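Local structure of protocadherin gamma-B3 (Homo sapiens, 5K8R) at residues Gln324-Asp329 / Ile408-Leu413; Ile317-Glu322 / Ser404-Thr409; Cys354-Asn359 / Val390-Thr395; Val219-Asn224 / Val303-Ser308. The protein is a potential calcium-dependent cell-adhesion protein that may help establish and maintain specific neuronal connections, represented here by its first four extracellular cadherin repeats. All blocks are in the same frame, centred on the assembly; numbering follows the deposited sequence.

Contact 1: Gln324-Asp329 / Ile408-Leu413. With NA (sodium ion), chain M.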
loop_
_atom_site.group_PDB
_atom_site.type_symbol
_atom_site.label_atom_id
_atom_site.label_comp_id
_atom_site.label_asym_id
_atom_site.label_seq_id
_atom_site.Cartn_x
_atom_site.Cartn_y
_atom_site.Cartn_z
ATOM N N GLN A 324 71.568 -2.295 39.849
ATOM C CA GLN A 324 71.348 -1.357 40.950
ATOM C C GLN A 324 72.603 -1.205 41.809
ATOM O O GLN A 324 72.530 -1.092 43.035
ATOM C CB GLN A 324 70.150 -1.777 41.806
ATOM C CG GLN A 324 68.861 -1.957 41.021
ATOM C CD GLN A 324 67.699 -2.381 41.899
ATOM O OE1 GLN A 324 67.846 -2.528 43.112
ATOM N NE2 GLN A 324 66.537 -2.579 41.289
ATOM N N HIS A 325 73.765 -1.194 41.159
ATOM C CA HIS A 325 75.051 -1.130 41.839
ATOM C C HIS A 325 75.815 0.112 41.405
ATOM O O HIS A 325 75.766 0.508 40.236
ATOM C CB HIS A 325 75.893 -2.377 41.552
ATOM C CG HIS A 325 75.323 -3.639 42.121
ATOM N ND1 HIS A 325 75.674 -4.889 41.658
ATOM C CD2 HIS A 325 74.431 -3.844 43.120
ATOM C CE1 HIS A 325 75.019 -5.810 42.343
ATOM N NE2 HIS A 325 74.259 -5.202 43.237
ATOM N N ILE A 326 76.517 0.726 42.356
ATOM C CA ILE A 326 77.391 1.865 42.093
ATOM C C ILE A 326 78.679 1.661 42.876
ATOM O O ILE A 326 78.640 1.369 44.075
ATOM C CB ILE A 326 76.745 3.208 42.488
ATOM C CG1 ILE A 326 75.352 3.357 41.875
ATOM C CG2 ILE A 326 77.630 4.368 42.058
ATOM C CD1 ILE A 326 74.595 4.546 42.413
ATOM N N GLN A 327 79.818 1.815 42.206
ATOM C CA GLN A 327 81.098 1.791 42.894
ATOM C C GLN A 327 81.346 3.135 43.568
ATOM O O GLN A 327 81.083 4.193 42.987
ATOM C CB GLN A 327 82.229 1.462 41.920
ATOM C CG GLN A 327 82.162 0.045 41.364
ATOM C CD GLN A 327 83.332 -0.285 40.460
ATOM O OE1 GLN A 327 84.142 0.581 40.131
ATOM N NE2 GLN A 327 83.429 -1.547 40.054
ATOM N N GLU A 328 81.851 3.088 44.804
ATOM C CA GLU A 328 81.967 4.308 45.600
ATOM C C GLU A 328 82.987 5.279 45.019
ATOM O O GLU A 328 82.865 6.492 45.219
ATOM C CB GLU A 328 82.327 3.963 47.046
ATOM C CG GLU A 328 83.678 3.289 47.222
ATOM C CD GLU A 328 84.011 3.031 48.678
ATOM O OE1 GLU A 328 83.240 3.478 49.553
ATOM O OE2 GLU A 328 85.043 2.380 48.948
ATOM N N ASP A 329 83.990 4.776 44.299
ATOM C CA ASP A 329 85.017 5.620 43.707
ATOM C C ASP A 329 84.689 6.026 42.275
ATOM O O ASP A 329 85.594 6.430 41.533
ATOM C CB ASP A 329 86.375 4.914 43.758
ATOM C CG ASP A 329 86.414 3.661 42.904
ATOM O OD1 ASP A 329 85.344 3.060 42.674
ATOM O OD2 ASP A 329 87.518 3.277 42.464
ATOM N N ILE A 408 63.907 3.570 42.997
ATOM C CA ILE A 408 64.882 2.505 42.806
ATOM C C ILE A 408 65.947 2.627 43.887
ATOM O O ILE A 408 66.333 3.738 44.272
ATOM C CB ILE A 408 65.510 2.553 41.395
ATOM C CG1 ILE A 408 66.468 1.377 41.184
ATOM C CG2 ILE A 408 66.217 3.883 41.155
ATOM C CD1 ILE A 408 67.107 1.348 39.813
ATOM N N THR A 409 66.405 1.485 44.391
ATOM C CA THR A 409 67.449 1.435 45.406
ATOM C C THR A 409 68.786 1.171 44.726
ATOM O O THR A 409 68.957 0.146 44.060
ATOM C CB THR A 409 67.154 0.356 46.448
ATOM O OG1 THR A 409 65.952 0.688 47.154
ATOM C CG2 THR A 409 68.303 0.247 47.438
ATOM N N LEU A 410 69.726 2.096 44.896
ATOM C CA LEU A 410 71.059 1.998 44.317
ATOM C C LEU A 410 72.053 1.703 45.430
ATOM O O LEU A 410 72.193 2.494 46.369
ATOM C CB LEU A 410 71.428 3.289 43.589
ATOM C CG LEU A 410 70.453 3.719 42.493
ATOM C CD1 LEU A 410 70.698 5.166 42.103
ATOM C CD2 LEU A 410 70.572 2.805 41.282
ATOM N N HIS A 411 72.738 0.568 45.324
ATOM C CA HIS A 411 73.678 0.134 46.346
ATOM C C HIS A 411 75.078 0.644 46.032
ATOM O O HIS A 411 75.491 0.692 44.870
ATOM C CB HIS A 411 73.686 -1.392 46.451
ATOM C CG HIS A 411 72.327 -1.988 46.643
ATOM N ND1 HIS A 411 71.728 -2.098 47.879
ATOM C CD2 HIS A 411 71.447 -2.504 45.752
ATOM C CE1 HIS A 411 70.539 -2.657 47.743
ATOM N NE2 HIS A 411 70.343 -2.913 46.462
ATOM N N ILE A 412 75.805 1.024 47.080
ATOM C CA ILE A 412 77.167 1.532 46.958
ATOM C C ILE A 412 78.135 0.403 47.283
ATOM O O ILE A 412 78.021 -0.240 48.335
ATOM C CB ILE A 412 77.396 2.742 47.879
ATOM C CG1 ILE A 412 76.321 3.804 47.635
ATOM C CG2 ILE A 412 78.779 3.329 47.657
ATOM C CD1 ILE A 412 76.269 4.301 46.205
ATOM N N LEU A 413 79.083 0.158 46.384
ATOM C CA LEU A 413 80.039 -0.929 46.519
ATOM C C LEU A 413 81.426 -0.381 46.832
ATOM O O LEU A 413 81.732 0.787 46.579
ATOM C CB LEU A 413 80.088 -1.774 45.242
ATOM C CG LEU A 413 78.748 -2.296 44.715
ATOM C CD1 LEU A 413 78.954 -3.111 43.447
ATOM C CD2 LEU A 413 78.030 -3.118 45.773
HETATM NA NA NA M . 84.390 7.110 47.046
#
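Ile-326 is bonded through both its N-H and its carbonyl to strand 408-413: its N reaches His-411 O at 2.7 Å, and its O takes the N-H of Leu-413 at 2.6 Å. On one side of this pair His-411 N gives a nearly straight bond (174°) to Gln-324 O, 2.8 Å away; on the other, Glu-328 N reaches Leu-413 O at 2.9 Å. Just past that last bond, Glu-328 O binds a sodium ion together with Leu-380 O, while Glu-328 OE1 accepts from Arg-382 N. The pairing is parallel, the short strand 325-327 forming the edge of the sheet beside strand 403-413, as the second half of the split first strand does in cadherin repeats; here the repeat is the fourth. On the inner face Ile-326 CD1 rests on Leu-410 CB (3.6 Å), and Ile-412 CD1 approaches Ile-326 CB. His-325 and Leu-413 share the outer face, where Leu-413 CD1 lies 3.7 Å from His-325 CB. At the far end, the Gln-324 chain passes Ile-408, whose CG1 is anti to the backbone N (chi1 -177°) and whose CD1 is 3.9 Å from Gln-324 CG; an alanine at Gln-324 would probably open a gap beside Ile-408 CG1 and CD1.

Contact 2: Ile317-Glu322 / Ser404-Thr409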
loop_
_atom_site.group_PDB
_atom_site.type_symbol
_atom_site.label_atom_id
_atom_site.label_comp_id
_atom_site.label_asym_id
_atom_site.label_seq_id
_atom_site.Cartn_x
_atom_site.Cartn_y
_atom_site.Cartn_z
ATOM N N ILE A 317 57.149 5.677 33.966
ATOM C CA ILE A 317 58.599 5.720 34.122
ATOM C C ILE A 317 59.137 4.301 34.034
ATOM O O ILE A 317 58.603 3.385 34.674
ATOM C CB ILE A 317 59.002 6.372 35.456
ATOM C CG1 ILE A 317 58.330 7.735 35.615
ATOM C CG2 ILE A 317 60.515 6.508 35.547
ATOM C CD1 ILE A 317 58.569 8.373 36.966
ATOM N N THR A 318 60.191 4.117 33.247
ATOM C CA THR A 318 60.903 2.853 33.151
ATOM C C THR A 318 62.363 3.089 33.509
ATOM O O THR A 318 62.968 4.067 33.061
ATOM C CB THR A 318 60.791 2.251 31.747
ATOM O OG1 THR A 318 59.413 2.190 31.362
ATOM C CG2 THR A 318 61.377 0.850 31.722
ATOM N N LEU A 319 62.927 2.200 34.321
ATOM C CA LEU A 319 64.258 2.397 34.871
ATOM C C LEU A 319 65.178 1.243 34.499
ATOM O O LEU A 319 64.738 0.101 34.332
ATOM C CB LEU A 319 64.205 2.548 36.396
ATOM C CG LEU A 319 63.373 3.722 36.912
ATOM C CD1 LEU A 319 63.381 3.766 38.432
ATOM C CD2 LEU A 319 63.882 5.033 36.331
ATOM N N ALA A 320 66.465 1.558 34.371
ATOM C CA ALA A 320 67.500 0.557 34.158
ATOM C C ALA A 320 68.730 0.947 34.965
ATOM O O ALA A 320 68.897 2.106 35.351
ATOM C CB ALA A 320 67.854 0.411 32.672
ATOM N N SER A 321 69.589 -0.034 35.226
ATOM C CA SER A 321 70.804 0.199 35.999
ATOM C C SER A 321 71.702 -1.024 35.875
ATOM O O SER A 321 71.301 -2.064 35.344
ATOM C CB SER A 321 70.491 0.494 37.470
ATOM O OG SER A 321 69.751 -0.561 38.057
ATOM N N GLU A 322 72.930 -0.883 36.376
ATOM C CA GLU A 322 73.890 -1.988 36.411
ATOM C C GLU A 322 73.656 -2.816 37.675
ATOM O O GLU A 322 74.416 -2.768 38.645
ATOM C CB GLU A 322 75.318 -1.463 36.347
ATOM C CG GLU A 322 75.642 -0.654 35.107
ATOM C CD GLU A 322 77.129 -0.394 34.960
ATOM O OE1 GLU A 322 77.907 -0.891 35.803
ATOM O OE2 GLU A 322 77.520 0.307 34.003
ATOM N N SER A 404 53.254 10.390 38.285
ATOM C CA SER A 404 53.571 9.072 38.811
ATOM C C SER A 404 55.000 9.094 39.334
ATOM O O SER A 404 55.827 9.895 38.886
ATOM C CB SER A 404 53.402 7.979 37.749
ATOM O OG SER A 404 54.288 8.180 36.662
ATOM N N SER A 405 55.279 8.206 40.286
ATOM C CA SER A 405 56.589 8.114 40.911
ATOM C C SER A 405 57.103 6.685 40.823
ATOM O O SER A 405 56.324 5.730 40.768
ATOM C CB SER A 405 56.548 8.553 42.384
ATOM O OG SER A 405 56.112 9.894 42.510
ATOM N N LYS A 406 58.426 6.550 40.811
ATOM C CA LYS A 406 59.061 5.240 40.842
ATOM C C LYS A 406 60.387 5.361 41.577
ATOM O O LYS A 406 61.214 6.209 41.232
ATOM C CB LYS A 406 59.272 4.687 39.428
ATOM C CG LYS A 406 59.816 3.270 39.391
ATOM C CD LYS A 406 59.655 2.650 38.013
ATOM C CE LYS A 406 58.193 2.381 37.698
ATOM N NZ LYS A 406 57.601 1.378 38.627
ATOM N N THR A 407 60.579 4.516 42.586
ATOM C CA THR A 407 61.747 4.571 43.455
ATOM C C THR A 407 62.617 3.342 43.227
ATOM O O THR A 407 62.124 2.210 43.265
ATOM C CB THR A 407 61.330 4.655 44.925
ATOM O OG1 THR A 407 60.577 5.855 45.140
ATOM C CG2 THR A 407 62.553 4.661 45.829
ATOM N N ILE A 408 63.907 3.570 42.997
ATOM C CA ILE A 408 64.882 2.505 42.806
ATOM C C ILE A 408 65.947 2.627 43.887
ATOM O O ILE A 408 66.333 3.738 44.272
ATOM C CB ILE A 408 65.510 2.553 41.395
ATOM C CG1 ILE A 408 66.468 1.377 41.184
ATOM C CG2 ILE A 408 66.217 3.883 41.155
ATOM C CD1 ILE A 408 67.107 1.348 39.813
ATOM N N THR A 409 66.405 1.485 44.391
ATOM C CA THR A 409 67.449 1.435 45.406
ATOM C C THR A 409 68.786 1.171 44.726
ATOM O O THR A 409 68.957 0.146 44.060
ATOM C CB THR A 409 67.154 0.356 46.448
ATOM O OG1 THR A 409 65.952 0.688 47.154
ATOM C CG2 THR A 409 68.303 0.247 47.438
#
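The side chains of Lys-406 and Leu-319 run alongside each other with opposite headings, the lysine placed by its torsions. The lysine CG is anti to the backbone N (chi1 -175°) and lies 3.7 Å from Leu-319 CD1; a bend at chi3 (-69°) then brings Lys-406 CE to 3.2 Å from Ile-317 O. The Leu-319 methyl CD1 also reaches Ile-408, 3.8 Å from its CB. Beyond it, Ile-408 CD1 is 3.7 Å from Ser-321 OG, a hydroxyl held weakly by Gln-324 N. At the opposite end of the contact Ile-317 CD1 lies 3.7 Å from Ser-404 O, while the Ser-404 hydroxyl bonds to Pro-315 O. No hydrogen bond crosses between 317-322 and 404-409; the strand axes run nearly parallel, 14° apart, but stay 7.9 Å from each other, and the interval is bridged by side chains, which meet one another and the facing backbone. The reverse face of 317-322 meets the second subunit, Thr-318 packing on its Ile-39 and Ala-320 on its Val-79. Strand 316-321 pairs with 335-342, strand 403-413 with 387-396, so the contact spans the two sheets of the cadherin beta-sandwich, at the edge where the first strand changes sheets.

Contact 3: Cys354-Asn359 / Val390-Thr395; sequences CQLKGN and VTITAT
Thr-393 sits opposite Gln-355 in an antiparallel hydrogen-bonded pair, and its side chain leans over the backbone of its partner. Its CB is 4.0 Å from Gln-355 O. From there OG1 takes the position between the backbone N and the carbonyl carbon (chi1 57°) and comes within 3.1 Å of the same Gln-355 O, to which it donates a hydrogen bond from above the carbonyl plane, 63° out of it. Thr-393 OG1 also lies 3.2 Å from Gln-355 CG. The other branch, CG2, is 4.3 Å from Lys-357 CB and touches Ser-405 of the adjoining strand. Beneath the side chain the backbones exchange two nearly straight bonds, Gln-355 N to Thr-393 O and Thr-393 N to Gln-355 O, both 2.9 Å. Farther along, Lys-357 lies beside Thr-391, with CE 3.7 Å from Thr-391 CG2; the Thr-391 hydroxyl turns to Thr-407. The other face is apolar: Cys-354 SG is 3.6 Å from Ile-392 CG2, and both pack on Ile-364 and Ile-339 inside the fourth cadherin repeat, where strand 352-357 forms the outer edge of its sheet. Leu-356 CD1 packs between Ile-392 CD1 (3.6 Å) and Val-390 CG1. An alanine in place of Thr-393, lacking OG1 and CG2, would probably leave Gln-355 O with only its backbone donor from this strand and the Lys-357 chain with less to pack on. The contact thus divides chemically, with hydroxyls, amide and ammonium on the outer face and sulfur and aliphatic carbon within, while a single carbonyl, gripped by two donors from one residue, joins side chain to backbone.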
loop_
_atom_site.group_PDB
_atom_site.type_symbol
_atom_site.label_atom_id
_atom_site.label_comp_id
_atom_site.label_asym_id
_atom_site.label_seq_id
_atom_site.Cartn_x
_atom_site.Cartn_y
_atom_site.Cartn_z
ATOM N N CYS A 354 60.127 15.300 33.783
ATOM C CA CYS A 354 60.714 14.305 34.668
ATOM C C CYS A 354 61.710 14.984 35.596
ATOM O O CYS A 354 62.609 15.695 35.135
ATOM C CB CYS A 354 61.401 13.199 33.865
ATOM S SG CYS A 354 62.280 11.984 34.866
ATOM N N GLN A 355 61.553 14.764 36.900
ATOM C CA GLN A 355 62.379 15.436 37.889
ATOM C C GLN A 355 62.716 14.478 39.025
ATOM O O GLN A 355 62.107 13.415 39.185
ATOM C CB GLN A 355 61.691 16.699 38.423
ATOM C CG GLN A 355 60.234 16.506 38.799
ATOM C CD GLN A 355 59.537 17.817 39.101
ATOM O OE1 GLN A 355 60.081 18.893 38.856
ATOM N NE2 GLN A 355 58.324 17.734 39.636
ATOM N N LEU A 356 63.704 14.887 39.818
ATOM C CA LEU A 356 64.265 14.088 40.900
ATOM C C LEU A 356 63.855 14.701 42.234
ATOM O O LEU A 356 64.132 15.877 42.491
ATOM C CB LEU A 356 65.788 14.022 40.778
ATOM C CG LEU A 356 66.559 13.082 41.704
ATOM C CD1 LEU A 356 65.666 11.957 42.191
ATOM C CD2 LEU A 356 67.786 12.531 40.993
ATOM N N LYS A 357 63.202 13.903 43.077
ATOM C CA LYS A 357 62.710 14.354 44.374
ATOM C C LYS A 357 63.682 13.894 45.456
ATOM O O LYS A 357 63.792 12.695 45.732
ATOM C CB LYS A 357 61.305 13.817 44.639
ATOM C CG LYS A 357 60.707 14.273 45.961
ATOM C CD LYS A 357 59.407 13.546 46.265
ATOM C CE LYS A 357 59.646 12.062 46.494
ATOM N NZ LYS A 357 58.388 11.335 46.820
ATOM N N GLY A 358 64.361 14.840 46.068
ATOM C CA GLY A 358 65.282 14.533 47.125
ATOM C C GLY A 358 66.574 15.271 46.963
ATOM O O GLY A 358 66.793 15.937 45.981
ATOM N N ASN A 359 67.438 15.142 47.950
ATOM C CA ASN A 359 68.727 15.793 47.895
ATOM C C ASN A 359 69.773 14.708 47.939
ATOM O O ASN A 359 70.367 14.433 48.938
ATOM C CB ASN A 359 68.889 16.805 49.020
ATOM C CG ASN A 359 67.976 18.014 48.863
ATOM O OD1 ASN A 359 68.165 18.859 47.993
ATOM N ND2 ASN A 359 66.994 18.107 49.729
ATOM N N VAL A 390 66.440 6.377 45.481
ATOM C CA VAL A 390 66.237 7.477 44.544
ATOM C C VAL A 390 64.822 7.394 43.985
ATOM O O VAL A 390 64.443 6.391 43.372
ATOM C CB VAL A 390 67.278 7.440 43.416
ATOM C CG1 VAL A 390 66.975 8.510 42.382
ATOM C CG2 VAL A 390 68.677 7.625 43.985
ATOM N N THR A 391 64.043 8.453 44.193
ATOM C CA THR A 391 62.667 8.532 43.717
ATOM C C THR A 391 62.609 9.469 42.518
ATOM O O THR A 391 62.962 10.648 42.628
ATOM C CB THR A 391 61.727 9.020 44.820
ATOM O OG1 THR A 391 61.693 8.060 45.883
ATOM C CG2 THR A 391 60.321 9.212 44.273
ATOM N N ILE A 392 62.164 8.943 41.380
ATOM C CA ILE A 392 62.001 9.717 40.155
ATOM C C ILE A 392 60.518 9.992 39.960
ATOM O O ILE A 392 59.687 9.084 40.097
ATOM C CB ILE A 392 62.588 8.971 38.944
ATOM C CG1 ILE A 392 64.060 8.632 39.187
ATOM C CG2 ILE A 392 62.434 9.802 37.683
ATOM C CD1 ILE A 392 64.944 9.843 39.379
ATOM N N THR A 393 60.181 11.242 39.646
ATOM C CA THR A 393 58.795 11.646 39.450
ATOM C C THR A 393 58.600 12.160 38.032
ATOM O O THR A 393 59.487 12.809 37.468
ATOM C CB THR A 393 58.376 12.726 40.456
ATOM O OG1 THR A 393 59.247 13.858 40.339
ATOM C CG2 THR A 393 58.443 12.187 41.877
ATOM N N ALA A 394 57.435 11.862 37.459
ATOM C CA ALA A 394 57.074 12.320 36.124
ATOM C C ALA A 394 55.680 12.922 36.168
ATOM O O ALA A 394 54.764 12.332 36.751
ATOM C CB ALA A 394 57.126 11.178 35.105
ATOM N N THR A 395 55.519 14.093 35.555
ATOM C CA THR A 395 54.240 14.789 35.538
ATOM C C THR A 395 53.983 15.320 34.139
ATOM O O THR A 395 54.867 15.941 33.540
ATOM C CB THR A 395 54.223 15.942 36.550
ATOM O OG1 THR A 395 54.569 15.448 37.849
ATOM C CG2 THR A 395 52.844 16.584 36.608
#

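Contact 4: Val219-Asn224 / Val303-Ser308. With CA (calcium ion), chain F; CA (calcium ion), chain G.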
loop_
_atom_site.group_PDB
_atom_site.type_symbol
_atom_site.label_atom_id
_atom_site.label_comp_id
_atom_site.label_asym_id
_atom_site.label_seq_id
_atom_site.Cartn_x
_atom_site.Cartn_y
_atom_site.Cartn_z
ATOM N N VAL A 219 30.098 15.802 14.434
ATOM C CA VAL A 219 30.036 16.237 15.823
ATOM C C VAL A 219 31.327 15.810 16.504
ATOM O O VAL A 219 31.959 14.828 16.107
ATOM C CB VAL A 219 28.787 15.653 16.534
ATOM C CG1 VAL A 219 28.922 14.150 16.688
ATOM C CG2 VAL A 219 28.559 16.327 17.883
ATOM N N ASN A 220 31.725 16.561 17.528
ATOM C CA ASN A 220 32.923 16.272 18.308
ATOM C C ASN A 220 32.512 16.002 19.748
ATOM O O ASN A 220 31.858 16.841 20.378
ATOM C CB ASN A 220 33.920 17.433 18.234
ATOM C CG ASN A 220 35.296 17.063 18.764
ATOM O OD1 ASN A 220 35.426 16.356 19.764
ATOM N ND2 ASN A 220 36.334 17.544 18.090
ATOM N N VAL A 221 32.891 14.833 20.262
ATOM C CA VAL A 221 32.605 14.448 21.637
ATOM C C VAL A 221 33.899 13.994 22.296
ATOM O O VAL A 221 34.785 13.432 21.646
ATOM C CB VAL A 221 31.533 13.338 21.718
ATOM C CG1 VAL A 221 30.188 13.863 21.242
ATOM C CG2 VAL A 221 31.957 12.127 20.903
ATOM N N ALA A 222 34.008 14.249 23.597
ATOM C CA ALA A 222 35.194 13.846 24.333
ATOM C C ALA A 222 35.182 12.341 24.587
ATOM O O ALA A 222 34.136 11.687 24.571
ATOM C CB ALA A 222 35.294 14.608 25.654
ATOM N N GLU A 223 36.376 11.790 24.823
ATOM C CA GLU A 223 36.495 10.347 24.997
ATOM C C GLU A 223 35.909 9.880 26.324
ATOM O O GLU A 223 35.488 8.723 26.438
ATOM C CB GLU A 223 37.958 9.921 24.885
ATOM C CG GLU A 223 38.900 10.658 25.816
ATOM C CD GLU A 223 40.298 10.077 25.799
ATOM O OE1 GLU A 223 40.442 8.882 25.468
ATOM O OE2 GLU A 223 41.255 10.815 26.110
ATOM N N ASN A 224 35.863 10.752 27.330
ATOM C CA ASN A 224 35.311 10.369 28.624
ATOM C C ASN A 224 33.796 10.532 28.639
ATOM O O ASN A 224 33.201 10.767 29.696
ATOM C CB ASN A 224 35.950 11.192 29.748
ATOM C CG ASN A 224 35.640 12.671 29.640
ATOM O OD1 ASN A 224 35.460 13.200 28.545
ATOM N ND2 ASN A 224 35.578 13.347 30.781
ATOM N N VAL A 303 27.601 9.870 8.944
ATOM C CA VAL A 303 27.747 10.424 10.284
ATOM C C VAL A 303 29.218 10.328 10.667
ATOM O O VAL A 303 29.802 9.240 10.626
ATOM C CB VAL A 303 26.871 9.685 11.311
ATOM C CG1 VAL A 303 27.368 9.948 12.721
ATOM C CG2 VAL A 303 25.417 10.106 11.169
ATOM N N GLN A 304 29.815 11.461 11.029
ATOM C CA GLN A 304 31.213 11.514 11.445
ATOM C C GLN A 304 31.266 11.957 12.900
ATOM O O GLN A 304 30.919 13.099 13.221
ATOM C CB GLN A 304 32.023 12.451 10.552
ATOM C CG GLN A 304 33.508 12.475 10.884
ATOM C CD GLN A 304 34.329 13.219 9.851
ATOM O OE1 GLN A 304 33.862 13.490 8.745
ATOM N NE2 GLN A 304 35.563 13.554 10.208
ATOM N N ILE A 305 31.698 11.055 13.774
ATOM C CA ILE A 305 31.835 11.317 15.200
ATOM C C ILE A 305 33.322 11.426 15.497
ATOM O O ILE A 305 34.043 10.419 15.493
ATOM C CB ILE A 305 31.176 10.223 16.048
ATOM C CG1 ILE A 305 29.711 10.045 15.641
ATOM C CG2 ILE A 305 31.287 10.556 17.528
ATOM C CD1 ILE A 305 29.030 8.869 16.303
ATOM N N ASP A 306 33.788 12.648 15.741
ATOM C CA ASP A 306 35.181 12.891 16.081
ATOM C C ASP A 306 35.354 12.885 17.593
ATOM O O ASP A 306 34.522 13.421 18.329
ATOM C CB ASP A 306 35.654 14.225 15.501
ATOM C CG ASP A 306 35.594 14.254 13.987
ATOM O OD1 ASP A 306 35.838 13.201 13.361
ATOM O OD2 ASP A 306 35.302 15.329 13.423
ATOM N N ILE A 307 36.441 12.269 18.052
ATOM C CA ILE A 307 36.734 12.130 19.473
ATOM C C ILE A 307 37.923 13.019 19.810
ATOM O O ILE A 307 38.949 12.983 19.121
ATOM C CB ILE A 307 37.014 10.665 19.849
ATOM C CG1 ILE A 307 35.797 9.796 19.527
ATOM C CG2 ILE A 307 37.375 10.552 21.320
ATOM C CD1 ILE A 307 35.941 8.360 19.970
ATOM N N SER A 308 37.780 13.816 20.864
ATOM C CA SER A 308 38.831 14.710 21.324
ATOM C C SER A 308 39.588 14.084 22.489
ATOM O O SER A 308 39.037 13.299 23.266
ATOM C CB SER A 308 38.251 16.064 21.741
ATOM O OG SER A 308 37.205 15.903 22.681
HETATM CA CA CA F . 43.668 10.367 26.225
HETATM CA CA CA G . 41.736 7.338 26.887
HETATM O O HOH W 1 39.751 5.833 27.290
#
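Val-221 and Asp-306 lie at the middle of a parallel strand pairing, Val-221 N donating to Asp-306 O at 2.9 Å. Val-219 O accepts from Asp-306 N, also at 2.9 Å; further bonds run from Val-219 N to Gln-304 O and from Ser-308 N to Val-221 O. The last, Glu-223 N to Ser-308 O, is weak at 3.4 Å. Metal bonds follow: the Glu-223 carboxylate bridges two calcium ions, OE1 binding one and OE2 the other, each at 2.5 Å. Its CG takes the crowded position between backbone N and carbonyl carbon (chi1 54°), the chain then extending. Asp-278 and a water join the ion on OE1; Asp-309, the Glu-310 carbonyl and Asp-345 join the one on OE2; Glu-280 and Asp-312 belong to both sites. Glu-223 OE1 also accepts from Phe-279 N. Among side-chain polar groups, Gln-304 NE2 donates to the syn lone pair of Asp-306 OD1 at 3.2 Å, and Asp-306 OD2 forms a salt bridge with Arg-218. On the inner face Val-221 CG2 meets Ile-305 CG2 at 3.8 Å; beyond the strand end Ile-307 CG2 touches Glu-223 CB at 3.7 Å. Strand 216-222 is the edge of its sheet in the third cadherin repeat; strand 298-308 separates it from 284-292, the valines pack on strand 230-237 of the facing sheet, and both segments run out at the calcium-filled linker to the fourth repeat.

Contacts 1, 2 and 3 belong to the fourth cadherin repeat; contacts 1 and 2 both use strand 403-413, and contact 3 lies on the next strands of the same sheet, 387-396 and 352-357. Contacts 1 and 2 share Ile-408 and Thr-409, with centres 14 Å apart. Contact 3 lies 10 Å from contact 2 between centres and joins it through Thr-407 OG1 and Thr-391 OG1, 2.6 Å apart. Contact 4 is the third-repeat counterpart of contact 1: Glu-223 of contact 4 binds two linker calcium ions by its carboxylate, Glu-328 of contact 1 a sodium ion by its backbone O. Their centres are 50 Å apart, whereas the nearest atoms of contacts 3 and 4 are about 16 Å apart.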